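Local coordinates for mandelate racemase/muconate lactonizing enzyme, C-terminal domain protein (Paracoccus denitrificans, PDB 4DWD) that binds magnesium and, as a member of the enolase superfamily, probably acts as a hydro-lyase on an acid substrate, at the interface of chains A and B. Residues are numbered along the deposited sequence; one frame, centred on the assembly and turned at random. Chains: chain A/B, Mandelate racemase/muconate lactonizing enzyme, C-terminal domain protein.

The interface of chains A and B. Residues chain A 254, 258, 286-287, 290-291; chain B 254, 258, 287, 290-291.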
loop_
_atom_site.group_PDB
_atom_site.type_symbol
_atom_site.label_atom_id
_atom_site.label_comp_id
_atom_site.label_asym_id
_atom_site.label_seq_id
_atom_site.Cartn_x
_atom_site.Cartn_y
_atom_site.Cartn_z
ATOM N N LEU A 254 19.258 -5.729 14.801
ATOM C CA LEU A 254 18.611 -6.633 13.849
ATOM C C LEU A 254 17.289 -6.064 13.330
ATOM O O LEU A 254 16.967 -6.204 12.154
ATOM C CB LEU A 254 18.379 -7.997 14.510
ATOM C CG LEU A 254 17.855 -9.132 13.632
ATOM C CD1 LEU A 254 18.890 -9.555 12.591
ATOM C CD2 LEU A 254 17.526 -10.291 14.561
ATOM N N LYS A 258 16.132 -4.938 9.619
ATOM C CA LYS A 258 14.864 -5.337 8.998
ATOM C C LYS A 258 14.172 -4.112 8.389
ATOM O O LYS A 258 13.687 -4.170 7.259
ATOM C CB LYS A 258 13.974 -6.041 10.034
ATOM C CG LYS A 258 12.569 -6.457 9.575
ATOM C CD LYS A 258 11.541 -5.335 9.779
ATOM C CE LYS A 258 11.252 -5.074 11.254
ATOM N NZ LYS A 258 10.243 -3.984 11.437
ATOM N N ALA A 286 21.356 -14.283 8.186
ATOM C CA ALA A 286 20.113 -15.046 8.064
ATOM C C ALA A 286 18.960 -14.154 7.625
ATOM O O ALA A 286 18.184 -14.529 6.726
ATOM C CB ALA A 286 19.777 -15.746 9.372
ATOM N N LEU A 287 18.849 -12.971 8.232
ATOM C CA LEU A 287 17.826 -12.015 7.835
ATOM C C LEU A 287 17.971 -11.618 6.362
ATOM O O LEU A 287 16.973 -11.565 5.619
ATOM C CB LEU A 287 17.872 -10.779 8.751
ATOM C CG LEU A 287 16.862 -9.665 8.438
ATOM C CD1 LEU A 287 15.431 -10.118 8.696
ATOM C CD2 LEU A 287 17.214 -8.439 9.263
ATOM N N ALA A 290 16.818 -14.411 4.194
ATOM C CA ALA A 290 15.357 -14.516 4.229
ATOM C C ALA A 290 14.696 -13.561 3.246
ATOM O O ALA A 290 13.649 -13.882 2.694
ATOM C CB ALA A 290 14.823 -14.264 5.633
ATOM N N HIS A 291 15.315 -12.400 3.044
ATOM C CA HIS A 291 14.722 -11.319 2.238
ATOM C C HIS A 291 15.305 -11.164 0.857
ATOM O O HIS A 291 14.859 -10.298 0.097
ATOM C CB HIS A 291 14.809 -9.972 2.994
ATOM C CG HIS A 291 13.818 -9.847 4.131
ATOM N ND1 HIS A 291 12.577 -9.340 3.958
ATOM C CD2 HIS A 291 13.899 -10.228 5.473
ATOM C CE1 HIS A 291 11.921 -9.349 5.137
ATOM N NE2 HIS A 291 12.721 -9.910 6.057
ATOM N N LEU B 254 13.017 -20.686 4.933
ATOM C CA LEU B 254 13.200 -19.413 5.600
ATOM C C LEU B 254 12.486 -18.292 4.843
ATOM O O LEU B 254 11.894 -17.405 5.457
ATOM C CB LEU B 254 14.701 -19.113 5.707
ATOM C CG LEU B 254 15.114 -17.873 6.494
ATOM C CD1 LEU B 254 14.794 -18.041 7.971
ATOM C CD2 LEU B 254 16.593 -17.588 6.276
ATOM N N LYS B 258 9.375 -15.897 5.970
ATOM C CA LYS B 258 9.344 -14.451 5.784
ATOM C C LYS B 258 8.010 -14.014 5.155
ATOM O O LYS B 258 7.398 -13.047 5.609
ATOM C CB LYS B 258 10.556 -14.030 4.934
ATOM C CG LYS B 258 10.640 -12.544 4.598
ATOM C CD LYS B 258 9.937 -12.182 3.282
ATOM C CE LYS B 258 10.570 -12.829 2.046
ATOM N NZ LYS B 258 9.835 -12.479 0.784
ATOM N N LEU B 287 14.864 -14.674 12.449
ATOM C CA LEU B 287 13.921 -13.969 11.584
ATOM C C LEU B 287 12.715 -13.497 12.400
ATOM O O LEU B 287 12.248 -12.366 12.222
ATOM C CB LEU B 287 13.473 -14.874 10.431
ATOM C CG LEU B 287 12.444 -14.278 9.461
ATOM C CD1 LEU B 287 13.058 -13.141 8.640
ATOM C CD2 LEU B 287 11.904 -15.369 8.545
ATOM N N ALA B 290 13.707 -10.534 14.452
ATOM C CA ALA B 290 13.853 -9.355 13.598
ATOM C C ALA B 290 12.514 -8.670 13.349
ATOM O O ALA B 290 12.469 -7.457 13.220
ATOM C CB ALA B 290 14.489 -9.739 12.263
ATOM N N HIS B 291 11.440 -9.462 13.276
ATOM C CA HIS B 291 10.100 -8.959 12.915
ATOM C C HIS B 291 9.120 -8.810 14.057
ATOM O O HIS B 291 7.980 -8.377 13.847
ATOM C CB HIS B 291 9.483 -9.845 11.828
ATOM C CG HIS B 291 10.081 -9.640 10.459
ATOM N ND1 HIS B 291 9.621 -8.698 9.597
ATOM C CD2 HIS B 291 11.127 -10.297 9.809
ATOM C CE1 HIS B 291 10.339 -8.754 8.457
ATOM N NE2 HIS B 291 11.270 -9.720 8.590
#
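A:His291 and B:His291 meet tip to tip on the two-fold axis. Their NE2 atoms share a hydrogen bond of 2.9 Å, bent to 149° at the hydrogen. The structure alone does not show which ring donates. For this bond one NE2 would carry the proton and the other accept it, so the pair probably departs from exact symmetry in its hydrogens. B:His291 NE2 lies at the edge of the A:His291 ring, in plane.

A:Lys258 can be followed outward from its backbone. CB lies 3.8 Å from the carbonyl O of B:Ala290. CG is anti to the backbone N (chi1 177°) and sits over one face of the B:His291 ring, 3.6 Å from the centroid and offset toward the rim, nearest CE1. CD has passed the rim on the CE1-ND1 side and is about equally far from both atoms. Bends at chi2 and chi3 then bring CE to 3.3 Å from B:Ala290 O. The terminal NZ ends 5.1 Å from B:His291 ND1, not in contact; its charge might disfavour a second proton on that ring. B:Lys258 covers A:His291 in the same way.

Beside the histidines the contact is apolar. The CD1 methyls of A:Leu287 and B:Leu287 touch at 3.8 Å, their side chains crossing at about a right angle. A:Leu287 CD1 also meets B:Ala290 CB, which packs against A:Leu254 CG as well, at 3.7 Å; the twin contacts exchange the chains.

The patch joins helices 254-263 and 277-291 of both chains, in the enolase-type C-terminal barrel domain. A:His291 and B:His291 each close the second helix, just before strand 294-295. The deposited assembly holds eight copies; this patch is part of a two-fold interface that may also form in solution.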